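Local coordinates for adhesion and penetration protein autotransporter (Haemophilus influenzae, PDB 3SYJ), which promotes adherence and invasion by directly binding a host cell structure, takes part in bacterial aggregation, and is probably a serine protease, at residues G591-H596 with H620-R625; N696-T701 with K718-L723. One frame throughout, in Å; residues are numbered along the deposited sequence.

In the fold
Both contacts belong to the beta-solenoid of the passenger domain, within the second solenoid repeat region known from the PIC, Hap and IgA protease relatives. Contact 1 closes before contact 2 opens along the chain, and their centres lie about 15 Å apart. In contact 1 strands 586-593 and 622-629 run antiparallel where the chain returns from an excursion containing helix 603-609. Contact 2 follows helix 692-697, with strand 701-709 pairing in parallel with strand 721-723. They meet directly, Asn624 OD1 lying 3.4 Å from Pro699 CD. Contact 1 lies at the neck of an excursion and contact 2 in the stacking of successive coils just beyond helix 692-697, both on the solenoid of a protein that self-associates between cells.

Contact 1 (G591-H596 with H620-R625); sequences GRPTPH and HDWINR
Arg592 and Pro593 pair with Ile623 and Trp622 in a short antiparallel ladder at the neck of an excursion from the beta-solenoid. Ile623 N donates to Arg592 O at 2.7 Å in a nearly straight bond, whereas the return bond from Arg592 N to Ile623 O is weak, at 3.4 Å. At the next pair, Pro593 with Trp622, which is non-hydrogen-bonded, the contact is between proline and indole. Pro593 CA stands 3.7 Å above the centroid of the five-membered ring of Trp622 in a CH-pi contact, and Pro593 N lies over the centre of the indole on the same face; the two side chains lie side by side, pointing the same way. Thr594 N makes the next backbone bond, to Asp621 O at 2.9 Å.

The carboxylate of Asp621 is gripped at both oxygens. Its CG is anti to the backbone N (chi1 178°), and from there the two oxygens reach Thr594 and His596. Thr594 OG1 donates to Asp621 OD1 at 2.7 Å, coming from above the carboxylate plane, 57° out of it. His596 NE2 meets Asp621 OD2 at 2.8 Å, nearly along the C-O axis, with ring and carboxylate planes 64° apart. Because His596 ND1 bonds Asp14, the imidazole lies between two carboxylates, an arrangement that would favour its charged form. On the Ile623 side, Arg592 bends back to hold Pro593 O side-on with NE and NH2, and its NH2 also forms a salt bridge to Asp677; Arg625, alongside, turns its guanidinium to Ser571 O and Glu497.

Strand 669-675 packs against Trp622 through Ile672 and Thr674, while His620 rests on Lys693 and Val694 of helix 692-697.

Contact 2 (N696-T701 with K718-L723); sequences NSIPKT and KGLAKL
Thr701 and Leu720 meet through flat peptide groups, as no aromatic ring takes part in this contact. Thr701 N stands above the carbonyl plane of Leu720, 45° out of it, and donates to Leu720 O at 3.0 Å. The next bond of the ladder is more nearly aligned: Lys722 N approaches Thr701 O at 2.7 Å with a C=O...donor angle of 162°. Each of the two oxygens also receives a CA-H...O contact, Leu720 O from Lys700 CA at 3.4 Å and Thr701 O from Ala721 CA at 3.5 Å. This is the parallel pairing of successive solenoid coils, with Thr701 and Ala721 as bridge partners whose side chains lie on one face, CB to CB 4.4 Å.

Leu720 is the centre of an inverse gamma turn, in which Ala721 N bonds back to Gly719 O at 2.8 Å. The turn leads directly into strand 721-723. From the turn the Leu720 side chain, its CG anti to the carbonyl carbon (chi1 -60°), lies across the side chains of Ile698 and Lys700, and its two methyls part. CD1 packs on Ile698 CG2 at 3.7 Å, the two side chains crossing at about a right angle. CD2 takes the aliphatic stem of Lys700, touching CG at 4.0 Å, while the extended remainder of that lysine leads away from the contact.

Thr701 OG1 bonds Val645 O of strand 645-654, one coil before, and Ile698 packs on Leu689 and Arg643. The ladder runs on through backbone bonding of Lys722 with Ile703 of strand 701-709. Beyond it, Leu723 bonds Thr742 and Ile744, which places strand 721-723 between strands 701-709 and 742-744 in the solenoid stack.

Contact 1 (G591-H596 with H620-R625)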
loop_
_atom_site.group_PDB
_atom_site.type_symbol
_atom_site.label_atom_id
_atom_site.label_comp_id
_atom_site.label_asym_id
_atom_site.label_seq_id
_atom_site.Cartn_x
_atom_site.Cartn_y
_atom_site.Cartn_z
ATOM N N GLY A 591 25.479 -6.260 23.619
ATOM C CA GLY A 591 25.946 -5.227 24.519
ATOM C C GLY A 591 27.006 -5.880 25.381
ATOM O O GLY A 591 27.382 -7.026 25.131
ATOM N N ARG A 592 27.496 -5.170 26.393
ATOM C CA ARG A 592 28.511 -5.721 27.295
ATOM C C ARG A 592 28.344 -5.211 28.728
ATOM O O ARG A 592 27.793 -4.131 28.957
ATOM C CB ARG A 592 29.920 -5.388 26.799
ATOM C CG ARG A 592 30.183 -3.901 26.615
ATOM C CD ARG A 592 31.636 -3.580 26.898
ATOM N NE ARG A 592 31.943 -3.827 28.303
ATOM C CZ ARG A 592 33.165 -4.009 28.795
ATOM N NH1 ARG A 592 34.225 -3.970 28.000
ATOM N NH2 ARG A 592 33.323 -4.234 30.091
ATOM N N PRO A 593 28.835 -5.983 29.704
ATOM C CA PRO A 593 28.699 -5.506 31.083
ATOM C C PRO A 593 29.412 -4.168 31.254
ATOM O O PRO A 593 30.450 -3.937 30.631
ATOM C CB PRO A 593 29.403 -6.597 31.901
ATOM C CG PRO A 593 29.406 -7.809 31.022
ATOM C CD PRO A 593 29.517 -7.288 29.624
ATOM N N THR A 594 28.852 -3.281 32.062
ATOM C CA THR A 594 29.570 -2.068 32.431
ATOM C C THR A 594 30.849 -2.505 33.134
ATOM O O THR A 594 30.816 -3.413 33.958
ATOM C CB THR A 594 28.740 -1.200 33.392
ATOM O OG1 THR A 594 27.503 -0.851 32.763
ATOM C CG2 THR A 594 29.500 0.065 33.773
ATOM N N PRO A 595 31.988 -1.889 32.792
ATOM C CA PRO A 595 33.248 -2.221 33.469
ATOM C C PRO A 595 33.225 -1.871 34.956
ATOM O O PRO A 595 32.651 -0.852 35.334
ATOM C CB PRO A 595 34.267 -1.326 32.757
ATOM C CG PRO A 595 33.664 -1.031 31.432
ATOM C CD PRO A 595 32.189 -0.974 31.652
ATOM N N HIS A 596 33.852 -2.701 35.786
ATOM C CA HIS A 596 34.033 -2.376 37.199
ATOM C C HIS A 596 35.437 -2.768 37.645
ATOM O O HIS A 596 35.994 -3.755 37.168
ATOM C CB HIS A 596 32.989 -3.082 38.074
ATOM C CG HIS A 596 31.611 -2.503 37.974
ATOM N ND1 HIS A 596 31.279 -1.273 38.502
ATOM C CD2 HIS A 596 30.476 -2.990 37.418
ATOM C CE1 HIS A 596 30.003 -1.025 38.268
ATOM N NE2 HIS A 596 29.492 -2.050 37.610
ATOM N N HIS A 620 22.822 -6.938 36.023
ATOM C CA HIS A 620 21.788 -5.942 35.739
ATOM C C HIS A 620 22.380 -4.627 35.238
ATOM O O HIS A 620 21.652 -3.680 34.940
ATOM C CB HIS A 620 20.979 -5.651 37.000
ATOM C CG HIS A 620 21.755 -4.920 38.052
ATOM N ND1 HIS A 620 22.477 -5.571 39.031
ATOM C CD2 HIS A 620 21.937 -3.595 38.268
ATOM C CE1 HIS A 620 23.066 -4.678 39.807
ATOM N NE2 HIS A 620 22.757 -3.473 39.364
ATOM N N ASP A 621 23.703 -4.561 35.169
ATOM C CA ASP A 621 24.393 -3.325 34.823
ATOM C C ASP A 621 25.226 -3.535 33.557
ATOM O O ASP A 621 26.419 -3.852 33.621
ATOM C CB ASP A 621 25.271 -2.885 36.001
ATOM C CG ASP A 621 26.064 -1.634 35.709
ATOM O OD1 ASP A 621 25.726 -0.923 34.748
ATOM O OD2 ASP A 621 27.030 -1.355 36.446
ATOM N N TRP A 622 24.569 -3.377 32.407
ATOM C CA TRP A 622 25.191 -3.552 31.093
ATOM C C TRP A 622 25.101 -2.279 30.263
ATOM O O TRP A 622 24.215 -1.450 30.476
ATOM C CB TRP A 622 24.499 -4.681 30.324
ATOM C CG TRP A 622 25.014 -6.040 30.654
ATOM C CD1 TRP A 622 25.233 -6.556 31.902
ATOM C CD2 TRP A 622 25.360 -7.076 29.723
ATOM N NE1 TRP A 622 25.708 -7.840 31.800
ATOM C CE2 TRP A 622 25.793 -8.184 30.476
ATOM C CE3 TRP A 622 25.355 -7.169 28.325
ATOM C CZ2 TRP A 622 26.210 -9.376 29.880
ATOM C CZ3 TRP A 622 25.771 -8.349 27.737
ATOM C CH2 TRP A 622 26.191 -9.438 28.514
ATOM N N ILE A 623 26.020 -2.140 29.309
ATOM C CA ILE A 623 25.991 -1.049 28.342
ATOM C C ILE A 623 25.145 -1.436 27.131
ATOM O O ILE A 623 25.312 -2.524 26.570
ATOM C CB ILE A 623 27.414 -0.697 27.855
ATOM C CG1 ILE A 623 28.330 -0.423 29.056
ATOM C CG2 ILE A 623 27.365 0.487 26.902
ATOM C CD1 ILE A 623 29.759 -0.052 28.702
ATOM N N ASN A 624 24.238 -0.548 26.730
ATOM C CA ASN A 624 23.407 -0.787 25.552
ATOM C C ASN A 624 24.088 -0.337 24.257
ATOM O O ASN A 624 24.698 0.736 24.209
ATOM C CB ASN A 624 22.050 -0.103 25.711
ATOM C CG ASN A 624 21.211 -0.732 26.814
ATOM O OD1 ASN A 624 21.231 -1.949 27.015
ATOM N ND2 ASN A 624 20.473 0.099 27.537
ATOM N N ARG A 625 23.980 -1.158 23.213
ATOM C CA ARG A 625 24.658 -0.885 21.944
ATOM C C ARG A 625 23.715 -0.752 20.740
ATOM O O ARG A 625 22.559 -1.186 20.772
ATOM C CB ARG A 625 25.698 -1.969 21.646
ATOM C CG ARG A 625 26.753 -2.161 22.725
ATOM C CD ARG A 625 27.563 -0.896 22.968
ATOM N NE ARG A 625 28.901 -1.205 23.466
ATOM C CZ ARG A 625 29.758 -0.309 23.943
ATOM N NH1 ARG A 625 29.415 0.968 24.003
ATOM N NH2 ARG A 625 30.959 -0.692 24.361
HETATM O O HOH W 1 28.647 -4.965 35.051
#

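Contact 2 (N696-T701 with K718-L723)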
loop_
_atom_site.group_PDB
_atom_site.type_symbol
_atom_site.label_atom_id
_atom_site.label_comp_id
_atom_site.label_asym_id
_atom_site.label_seq_id
_atom_site.Cartn_x
_atom_site.Cartn_y
_atom_site.Cartn_z
ATOM N N ASN A 696 14.409 -6.451 33.776
ATOM C CA ASN A 696 13.902 -5.101 33.556
ATOM C C ASN A 696 14.957 -4.168 32.985
ATOM O O ASN A 696 14.626 -3.106 32.467
ATOM C CB ASN A 696 13.337 -4.504 34.851
ATOM C CG ASN A 696 12.004 -5.117 35.250
ATOM O OD1 ASN A 696 11.236 -5.589 34.405
ATOM N ND2 ASN A 696 11.719 -5.104 36.547
ATOM N N SER A 697 16.225 -4.559 33.089
ATOM C CA SER A 697 17.315 -3.710 32.627
ATOM C C SER A 697 17.615 -3.937 31.145
ATOM O O SER A 697 18.286 -3.134 30.511
ATOM C CB SER A 697 18.577 -3.952 33.451
ATOM O OG SER A 697 19.293 -5.062 32.937
ATOM N N ILE A 698 17.111 -5.030 30.594
ATOM C CA ILE A 698 17.367 -5.339 29.197
ATOM C C ILE A 698 16.332 -4.717 28.249
ATOM O O ILE A 698 15.133 -4.973 28.370
ATOM C CB ILE A 698 17.441 -6.856 28.979
ATOM C CG1 ILE A 698 18.522 -7.456 29.884
ATOM C CG2 ILE A 698 17.694 -7.163 27.510
ATOM C CD1 ILE A 698 18.628 -8.960 29.832
ATOM N N PRO A 699 16.800 -3.891 27.297
ATOM C CA PRO A 699 15.925 -3.233 26.320
ATOM C C PRO A 699 15.359 -4.219 25.306
ATOM O O PRO A 699 15.998 -5.235 25.026
ATOM C CB PRO A 699 16.879 -2.263 25.608
ATOM C CG PRO A 699 18.213 -2.913 25.759
ATOM C CD PRO A 699 18.185 -3.407 27.169
ATOM N N LYS A 700 14.174 -3.925 24.781
ATOM C CA LYS A 700 13.608 -4.702 23.688
ATOM C C LYS A 700 14.254 -4.247 22.383
ATOM O O LYS A 700 14.050 -3.119 21.937
ATOM C CB LYS A 700 12.095 -4.504 23.605
ATOM C CG LYS A 700 11.316 -5.134 24.743
ATOM C CD LYS A 700 9.818 -5.037 24.514
ATOM C CE LYS A 700 9.041 -5.403 25.779
ATOM N NZ LYS A 700 7.569 -5.219 25.590
ATOM N N THR A 701 15.024 -5.130 21.766
ATOM C CA THR A 701 15.768 -4.777 20.567
ATOM C C THR A 701 14.862 -4.326 19.423
ATOM O O THR A 701 13.955 -5.050 19.013
ATOM C CB THR A 701 16.591 -5.964 20.082
ATOM O OG1 THR A 701 17.427 -6.421 21.154
ATOM C CG2 THR A 701 17.438 -5.563 18.890
ATOM N N LYS A 718 12.372 -13.469 19.017
ATOM C CA LYS A 718 11.766 -13.929 20.262
ATOM C C LYS A 718 12.074 -13.011 21.432
ATOM O O LYS A 718 13.058 -12.267 21.415
ATOM C CB LYS A 718 12.280 -15.331 20.588
ATOM C CG LYS A 718 13.748 -15.344 20.966
ATOM C CD LYS A 718 14.360 -16.719 20.864
ATOM C CE LYS A 718 15.747 -16.718 21.488
ATOM N NZ LYS A 718 16.467 -17.997 21.248
ATOM N N GLY A 719 11.231 -13.080 22.455
ATOM C CA GLY A 719 11.476 -12.380 23.703
ATOM C C GLY A 719 11.583 -10.871 23.569
ATOM O O GLY A 719 10.727 -10.228 22.963
ATOM N N LEU A 720 12.642 -10.311 24.146
ATOM C CA LEU A 720 12.833 -8.866 24.205
ATOM C C LEU A 720 13.328 -8.322 22.870
ATOM O O LEU A 720 14.479 -7.893 22.730
ATOM C CB LEU A 720 13.809 -8.519 25.324
ATOM C CG LEU A 720 13.337 -8.970 26.705
ATOM C CD1 LEU A 720 14.336 -8.585 27.778
ATOM C CD2 LEU A 720 11.975 -8.375 27.000
ATOM N N ALA A 721 12.442 -8.360 21.886
ATOM C CA ALA A 721 12.787 -7.957 20.535
ATOM C C ALA A 721 11.533 -7.541 19.790
ATOM O O ALA A 721 10.444 -8.076 20.024
ATOM C CB ALA A 721 13.483 -9.092 19.802
ATOM N N LYS A 722 11.702 -6.573 18.899
ATOM C CA LYS A 722 10.616 -6.069 18.082
ATOM C C LYS A 722 11.118 -5.881 16.657
ATOM O O LYS A 722 12.057 -5.119 16.411
ATOM C CB LYS A 722 10.106 -4.747 18.650
ATOM C CG LYS A 722 8.996 -4.096 17.851
ATOM C CD LYS A 722 8.556 -2.814 18.530
ATOM C CE LYS A 722 7.337 -2.209 17.871
ATOM N NZ LYS A 722 6.837 -1.045 18.668
ATOM N N LEU A 723 10.500 -6.596 15.725
ATOM C CA LEU A 723 10.838 -6.476 14.315
ATOM C C LEU A 723 10.056 -5.329 13.694
ATOM O O LEU A 723 8.831 -5.376 13.610
ATOM C CB LEU A 723 10.537 -7.780 13.577
ATOM C CG LEU A 723 10.853 -7.866 12.081
ATOM C CD1 LEU A 723 12.270 -7.395 11.746
ATOM C CD2 LEU A 723 10.649 -9.287 11.592
#